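Local atomic coordinates of separin (Saccharomyces cerevisiae, PDB entry 5U1T), a protein that cleaves the MCD1/SCC1 subunit of cohesin at the onset of anaphase as a cysteine protease, and is held inactive by securin for most of the cell cycle. Residues Q77-M80 and I81-K84; H111-K114 and N115-L118; Y163-D167 and P168-A172. All blocks are in the same frame, centred on the assembly; numbering follows the deposited sequence.

Interaction 1: Q77-M80 and I81-K84; sequences QHLM and IIVK
Lys84 N donates to Met80 O at 3.0 Å with an N-H...O angle of 160°, one of four successive i to i+4 backbone bonds that carry the alpha-helix from Gln77 to Lys84. Met80 holds CG anti to its backbone N (chi1 -164°), and a bend at chi2 swings the thioether forward along the helix. SD thus lies against Val83 CG2, 3.5 Å away, the two side chains crossing at about a right angle. The terminal CE goes on to meet the methylene CE of Lys84 at 3.6 Å, an aliphatic contact. With alanine in place of Met80, Val83 CG2 and the Lys84 chain would probably lose this apolar cover and the lysine would be freer to turn. On the buried side Leu79 CD2 and Ile82 CD1 are 4.4 Å apart, and the His78 ring, met obliquely by Ile82 CG1, is hydrogen-bonded through NE2 to Glu97 and through ND1 to Tyr59. Helix 69-87 rests on helix 91-103 through His78, Leu79 and Ile82, on helix 129-142 through Leu79 and Val83, and on helix 48-64 through His78 and Ile81, while Leu79, Met80 and Val83 pack against another protein chain.

Interaction 2: H111-K114 and N115-L118; sequences HSLK and NILL
Ser112 and Asn115 meet through weak capping bonds that close the start of a short helix. The hydroxyl OG of Ser112 accepts from two backbone amides of the first turn, Asn115 N at 3.5 Å and Lys114 N at 3.2 Å, and these bonds make Ser112 the N-cap of helix 113-117. Its chi1 of 76° sets OG between the backbone N and the carbonyl carbon, and from there it faces these two N-H groups. Asn115 N also reaches Ser112 O at 3.2 Å, again weakly, which divides this amide between the hydroxyl and the carbonyl of one residue.

The regular backbone bonds follow. Leu117 N donates to Leu113 O at 3.0 Å in a nearly straight bond (174°), and Leu118 N donates to Lys114 O at 3.2 Å. The helix has little more than one turn, and its conformation has already been left at Leu118; Leu117 O, near its end, takes a further bond from Lys133.

A contact of flat groups lies just ahead of the cap. The side-chain amide of Asn115 stands over one face of the His111 imidazole, above the ring centre, with the two planes 83° apart, so that the amide points an end at the ring instead of lying flat on it. His111 is exposed here.

Apolar contacts occupy the inner side. Leu113 CD2 approaches Ile116 CG1 at 4.3 Å, one turn on, and the pair is buried with Leu117. Leu113 and Ile116 pack on Ile98 of helix 91-103, Leu113 touches Tyr149 and Leu117 touches Leu156 of helix 146-158, and Leu117 fits against Leu137 and Ile140 of helix 129-142.

Interaction 3: Y163-D167 and P168-A172; sequences YLLKD and PNLKA
A type I beta turn from Asp167 to Leu170, reinforced by an Asx turn at its first residue, reverses the chain in the loop between helix 160-163 and helix 172-185. Leu170 N closes the beta turn on Asp167 O at 2.9 Å, with the donor above the carbonyl plane. The Asp167 side chain closes the Asx turn: CG lies anti to the backbone N (chi1 176°), which carries the carboxylate over the turn, and OD1 accepts from Asn169 N at 3.1 Å. That N-H comes from above the carboxylate plane, 71° out of it. Asp167 therefore grips two successive amides, the first (Asn169) with its side chain and the next (Leu170) with its backbone carbonyl, while its OD2 takes a weak bond from Ser130 OG of helix 129-142. Pro168 fills the second position of the turn, where its fixed phi suits the geometry and no amide hydrogen is needed.

Apolar side chains meet across the loop. Leu170 CD2 meets Leu165 CD2 methyl to methyl at 3.5 Å, the two chains running aslant, and Leu170 CD1 is 4.2 Å from Leu164 CD1. Leu165 is itself the centre of an inverse gamma turn, closed by a weak bond from Lys166 N to Leu164 O, and it packs on Tyr200 and Phe204. The chemistry implies a loop held at two levels: the carboxylate holds the Asn169 amide, whose N-H would probably help to steady the negative charge of the acid, and the leucines tie the chain before the turn to the chain after it.

Overall arrangement
Interactions 1 and 2 are partly buried, whereas interaction 3 is a surface contact in a loop. All three lean on helix 129-142; helix 91-103 is shared by interactions 1 and 2, and helix 146-158 by interactions 2 and 3. Interactions 2 and 3 touch directly, Leu118 O lying 3.5 Å from Tyr163 CE1, and Lys133 bonds to a backbone carbonyl of each. Interaction 1 touches neither. In the middle of a helix the bonds across the contact are regular backbone ones; at a helix start a serine hydroxyl supplements them, and in the loop a carboxylate does. Another protein chain packs against 77-84, and at Lys171 it adds packing and a salt bridge from one of its own acidic side chains.

Interaction 1: Q77-M80 and I81-K84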
loop_
_atom_site.group_PDB
_atom_site.type_symbol
_atom_site.label_atom_id
_atom_site.label_comp_id
_atom_site.label_asym_id
_atom_site.label_seq_id
_atom_site.Cartn_x
_atom_site.Cartn_y
_atom_site.Cartn_z
ATOM N N GLN A 77 25.385 -25.552 47.246
ATOM C CA GLN A 77 26.008 -26.872 47.208
ATOM C C GLN A 77 27.523 -26.768 47.229
ATOM O O GLN A 77 28.218 -27.525 47.926
ATOM C CB GLN A 77 25.556 -27.635 45.968
ATOM C CG GLN A 77 24.157 -28.184 46.102
ATOM C CD GLN A 77 23.586 -28.620 44.791
ATOM O OE1 GLN A 77 22.498 -29.190 44.751
ATOM N NE2 GLN A 77 24.301 -28.351 43.693
ATOM N N HIS A 78 28.024 -25.811 46.463
ATOM C CA HIS A 78 29.455 -25.632 46.314
ATOM C C HIS A 78 30.086 -25.215 47.658
ATOM O O HIS A 78 31.165 -25.701 48.031
ATOM C CB HIS A 78 29.723 -24.607 45.213
ATOM C CG HIS A 78 31.100 -24.678 44.628
ATOM N ND1 HIS A 78 31.445 -24.027 43.470
ATOM C CD2 HIS A 78 32.214 -25.312 45.059
ATOM C CE1 HIS A 78 32.717 -24.262 43.195
ATOM N NE2 HIS A 78 33.206 -25.030 44.147
ATOM N N LEU A 79 29.397 -24.324 48.378
ATOM C CA LEU A 79 29.839 -23.865 49.695
ATOM C C LEU A 79 29.915 -25.025 50.663
ATOM O O LEU A 79 30.826 -25.097 51.473
ATOM C CB LEU A 79 28.904 -22.803 50.251
ATOM C CG LEU A 79 29.017 -21.412 49.651
ATOM C CD1 LEU A 79 28.103 -20.451 50.387
ATOM C CD2 LEU A 79 30.453 -20.938 49.672
ATOM N N MET A 80 28.959 -25.939 50.555
ATOM C CA MET A 80 28.954 -27.120 51.392
ATOM C C MET A 80 30.122 -28.033 51.039
ATOM O O MET A 80 30.694 -28.673 51.910
ATOM C CB MET A 80 27.628 -27.873 51.271
ATOM C CG MET A 80 27.390 -28.897 52.397
ATOM S SD MET A 80 27.611 -28.240 54.084
ATOM C CE MET A 80 27.302 -29.686 55.112
ATOM N N ILE A 81 30.483 -28.084 49.764
ATOM C CA ILE A 81 31.636 -28.875 49.318
ATOM C C ILE A 81 32.933 -28.359 49.929
ATOM O O ILE A 81 33.776 -29.138 50.390
ATOM C CB ILE A 81 31.747 -28.865 47.786
ATOM C CG1 ILE A 81 30.602 -29.691 47.193
ATOM C CG2 ILE A 81 33.117 -29.375 47.336
ATOM C CD1 ILE A 81 30.581 -29.736 45.718
ATOM N N ILE A 82 33.072 -27.039 49.933
ATOM C CA ILE A 82 34.229 -26.382 50.514
ATOM C C ILE A 82 34.351 -26.679 52.020
ATOM O O ILE A 82 35.433 -27.052 52.479
ATOM C CB ILE A 82 34.173 -24.848 50.255
ATOM C CG1 ILE A 82 34.305 -24.572 48.752
ATOM C CG2 ILE A 82 35.253 -24.096 51.041
ATOM C CD1 ILE A 82 34.014 -23.138 48.346
ATOM N N VAL A 83 33.265 -26.547 52.789
ATOM C CA VAL A 83 33.369 -26.781 54.239
ATOM C C VAL A 83 33.640 -28.260 54.542
ATOM O O VAL A 83 34.414 -28.569 55.462
ATOM C CB VAL A 83 32.103 -26.309 55.023
ATOM C CG1 VAL A 83 31.917 -24.810 54.897
ATOM C CG2 VAL A 83 30.878 -27.003 54.520
ATOM N N LYS A 84 33.038 -29.159 53.758
ATOM C CA LYS A 84 33.280 -30.588 53.916
ATOM C C LYS A 84 34.743 -30.919 53.661
ATOM O O LYS A 84 35.297 -31.807 54.296
ATOM C CB LYS A 84 32.387 -31.411 52.997
ATOM C CG LYS A 84 30.936 -31.316 53.381
ATOM C CD LYS A 84 30.167 -32.599 53.139
ATOM C CE LYS A 84 28.669 -32.311 53.082
ATOM N NZ LYS A 84 27.824 -33.546 53.261
#

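Interaction 2: H111-K114 and N115-L118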
loop_
_atom_site.group_PDB
_atom_site.type_symbol
_atom_site.label_atom_id
_atom_site.label_comp_id
_atom_site.label_asym_id
_atom_site.label_seq_id
_atom_site.Cartn_x
_atom_site.Cartn_y
_atom_site.Cartn_z
ATOM N N HIS A 111 43.102 -15.471 41.660
ATOM C CA HIS A 111 44.057 -16.558 41.593
ATOM C C HIS A 111 44.864 -16.651 42.883
ATOM O O HIS A 111 45.982 -17.169 42.904
ATOM C CB HIS A 111 44.959 -16.418 40.360
ATOM C CG HIS A 111 45.462 -15.030 40.125
ATOM N ND1 HIS A 111 44.903 -14.192 39.180
ATOM C CD2 HIS A 111 46.497 -14.351 40.679
ATOM C CE1 HIS A 111 45.563 -13.042 39.182
ATOM N NE2 HIS A 111 46.534 -13.112 40.086
ATOM N N SER A 112 44.255 -16.158 43.959
ATOM C CA SER A 112 44.726 -16.340 45.325
ATOM C C SER A 112 43.583 -16.046 46.283
ATOM O O SER A 112 42.561 -15.465 45.896
ATOM C CB SER A 112 45.926 -15.436 45.627
ATOM O OG SER A 112 45.541 -14.089 45.826
ATOM N N LEU A 113 43.747 -16.435 47.544
ATOM C CA LEU A 113 42.708 -16.154 48.526
ATOM C C LEU A 113 42.652 -14.653 48.794
ATOM O O LEU A 113 41.640 -14.125 49.240
ATOM C CB LEU A 113 42.951 -16.940 49.809
ATOM C CG LEU A 113 42.618 -18.436 49.761
ATOM C CD1 LEU A 113 42.701 -19.055 51.167
ATOM C CD2 LEU A 113 41.233 -18.654 49.142
ATOM N N LYS A 114 43.742 -13.964 48.489
ATOM C CA LYS A 114 43.832 -12.534 48.733
ATOM C C LYS A 114 42.854 -11.798 47.827
ATOM O O LYS A 114 42.278 -10.776 48.209
ATOM C CB LYS A 114 45.272 -12.058 48.520
ATOM C CG LYS A 114 45.460 -10.566 48.323
ATOM C CD LYS A 114 46.259 -10.348 47.045
ATOM C CE LYS A 114 46.558 -8.891 46.776
ATOM N NZ LYS A 114 47.189 -8.752 45.427
ATOM N N ASN A 115 42.658 -12.347 46.631
ATOM C CA ASN A 115 41.725 -11.785 45.657
ATOM C C ASN A 115 40.249 -11.954 46.096
ATOM O O ASN A 115 39.430 -11.060 45.901
ATOM C CB ASN A 115 41.955 -12.425 44.278
ATOM C CG ASN A 115 43.304 -12.041 43.641
ATOM O OD1 ASN A 115 43.808 -10.926 43.814
ATOM N ND2 ASN A 115 43.867 -12.966 42.866
ATOM N N ILE A 116 39.931 -13.106 46.684
ATOM C CA ILE A 116 38.656 -13.349 47.351
ATOM C C ILE A 116 38.391 -12.310 48.438
ATOM O O ILE A 116 37.375 -11.607 48.408
ATOM C CB ILE A 116 38.617 -14.756 47.987
ATOM C CG1 ILE A 116 38.820 -15.833 46.918
ATOM C CG2 ILE A 116 37.337 -14.979 48.792
ATOM C CD1 ILE A 116 37.952 -15.673 45.674
ATOM N N LEU A 117 39.321 -12.214 49.384
ATOM C CA LEU A 117 39.220 -11.299 50.511
ATOM C C LEU A 117 38.919 -9.853 50.136
ATOM O O LEU A 117 38.106 -9.214 50.776
ATOM C CB LEU A 117 40.518 -11.345 51.335
ATOM C CG LEU A 117 40.768 -12.649 52.086
ATOM C CD1 LEU A 117 42.124 -12.632 52.756
ATOM C CD2 LEU A 117 39.670 -12.902 53.100
ATOM N N LEU A 118 39.568 -9.318 49.114
ATOM C CA LEU A 118 39.313 -7.927 48.767
ATOM C C LEU A 118 38.342 -7.766 47.574
ATOM O O LEU A 118 38.306 -6.718 46.931
ATOM C CB LEU A 118 40.635 -7.208 48.486
ATOM C CG LEU A 118 41.711 -7.324 49.582
ATOM C CD1 LEU A 118 42.927 -6.478 49.281
ATOM C CD2 LEU A 118 41.169 -6.944 50.942
#

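Interaction 3: Y163-D167 and P168-A172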
loop_
_atom_site.group_PDB
_atom_site.type_symbol
_atom_site.label_atom_id
_atom_site.label_comp_id
_atom_site.label_asym_id
_atom_site.label_seq_id
_atom_site.Cartn_x
_atom_site.Cartn_y
_atom_site.Cartn_z
ATOM N N TYR A 163 34.458 -4.235 52.391
ATOM C CA TYR A 163 34.657 -5.619 51.978
ATOM C C TYR A 163 33.748 -6.608 52.697
ATOM O O TYR A 163 33.554 -7.723 52.219
ATOM C CB TYR A 163 36.114 -6.034 52.164
ATOM C CG TYR A 163 37.077 -5.166 51.400
ATOM C CD1 TYR A 163 36.968 -5.015 50.015
ATOM C CD2 TYR A 163 38.106 -4.494 52.064
ATOM C CE1 TYR A 163 37.853 -4.210 49.310
ATOM C CE2 TYR A 163 38.995 -3.692 51.372
ATOM C CZ TYR A 163 38.862 -3.554 49.998
ATOM O OH TYR A 163 39.752 -2.750 49.334
ATOM N N LEU A 164 33.181 -6.209 53.828
ATOM C CA LEU A 164 32.520 -7.174 54.706
ATOM C C LEU A 164 31.141 -6.762 55.189
ATOM O O LEU A 164 30.177 -7.517 55.065
ATOM C CB LEU A 164 33.394 -7.441 55.928
ATOM C CG LEU A 164 34.210 -8.730 55.958
ATOM C CD1 LEU A 164 33.293 -9.919 56.042
ATOM C CD2 LEU A 164 35.060 -8.848 54.735
ATOM N N LEU A 165 31.061 -5.566 55.758
ATOM C CA LEU A 165 29.886 -5.132 56.506
ATOM C C LEU A 165 28.839 -4.521 55.597
ATOM O O LEU A 165 28.462 -3.359 55.752
ATOM C CB LEU A 165 30.296 -4.133 57.596
ATOM C CG LEU A 165 31.457 -4.577 58.491
ATOM C CD1 LEU A 165 31.803 -3.510 59.504
ATOM C CD2 LEU A 165 31.146 -5.890 59.186
ATOM N N LYS A 166 28.386 -5.324 54.642
ATOM C CA LYS A 166 27.355 -4.944 53.697
ATOM C C LYS A 166 26.314 -6.041 53.651
ATOM O O LYS A 166 25.133 -5.767 53.465
ATOM C CB LYS A 166 27.932 -4.730 52.299
ATOM C CG LYS A 166 28.596 -3.404 52.070
ATOM C CD LYS A 166 28.664 -3.144 50.582
ATOM C CE LYS A 166 29.136 -1.748 50.292
ATOM N NZ LYS A 166 30.530 -1.776 49.827
ATOM N N ASP A 167 26.766 -7.290 53.781
ATOM C CA ASP A 167 25.852 -8.423 53.862
ATOM C C ASP A 167 24.950 -8.187 55.068
ATOM O O ASP A 167 25.413 -8.233 56.214
ATOM C CB ASP A 167 26.609 -9.755 53.972
ATOM C CG ASP A 167 25.676 -10.955 54.163
ATOM O OD1 ASP A 167 24.466 -10.831 53.837
ATOM O OD2 ASP A 167 26.146 -12.023 54.635
ATOM N N PRO A 168 23.664 -7.896 54.817
ATOM C CA PRO A 168 22.747 -7.543 55.900
ATOM C C PRO A 168 22.534 -8.724 56.815
ATOM O O PRO A 168 22.123 -8.545 57.957
ATOM C CB PRO A 168 21.452 -7.185 55.171
ATOM C CG PRO A 168 21.840 -6.985 53.749
ATOM C CD PRO A 168 22.978 -7.920 53.518
ATOM N N ASN A 169 22.821 -9.919 56.310
ATOM C CA ASN A 169 22.692 -11.137 57.092
ATOM C C ASN A 169 24.056 -11.684 57.516
ATOM O O ASN A 169 24.185 -12.867 57.862
ATOM C CB ASN A 169 21.905 -12.172 56.300
ATOM C CG ASN A 169 20.572 -11.620 55.812
ATOM O OD1 ASN A 169 19.983 -10.752 56.459
ATOM N ND2 ASN A 169 20.103 -12.104 54.662
ATOM N N LEU A 170 25.059 -10.803 57.507
ATOM C CA LEU A 170 26.425 -11.146 57.894
ATOM C C LEU A 170 26.419 -12.007 59.138
ATOM O O LEU A 170 25.668 -11.737 60.066
ATOM C CB LEU A 170 27.255 -9.887 58.137
ATOM C CG LEU A 170 28.649 -10.182 58.692
ATOM C CD1 LEU A 170 29.500 -10.914 57.653
ATOM C CD2 LEU A 170 29.335 -8.918 59.175
ATOM N N LYS A 171 27.218 -13.068 59.130
ATOM C CA LYS A 171 27.299 -13.973 60.265
ATOM C C LYS A 171 28.218 -13.393 61.332
ATOM O O LYS A 171 29.439 -13.568 61.283
ATOM C CB LYS A 171 27.789 -15.348 59.822
ATOM C CG LYS A 171 26.889 -16.043 58.814
ATOM C CD LYS A 171 25.650 -16.637 59.471
ATOM C CE LYS A 171 24.913 -17.583 58.532
ATOM N NZ LYS A 171 23.921 -18.443 59.251
ATOM N N ALA A 172 27.612 -12.718 62.305
ATOM C CA ALA A 172 28.334 -11.986 63.337
ATOM C C ALA A 172 29.252 -12.880 64.149
ATOM O O ALA A 172 30.472 -12.821 63.987
ATOM C CB ALA A 172 27.351 -11.279 64.255
#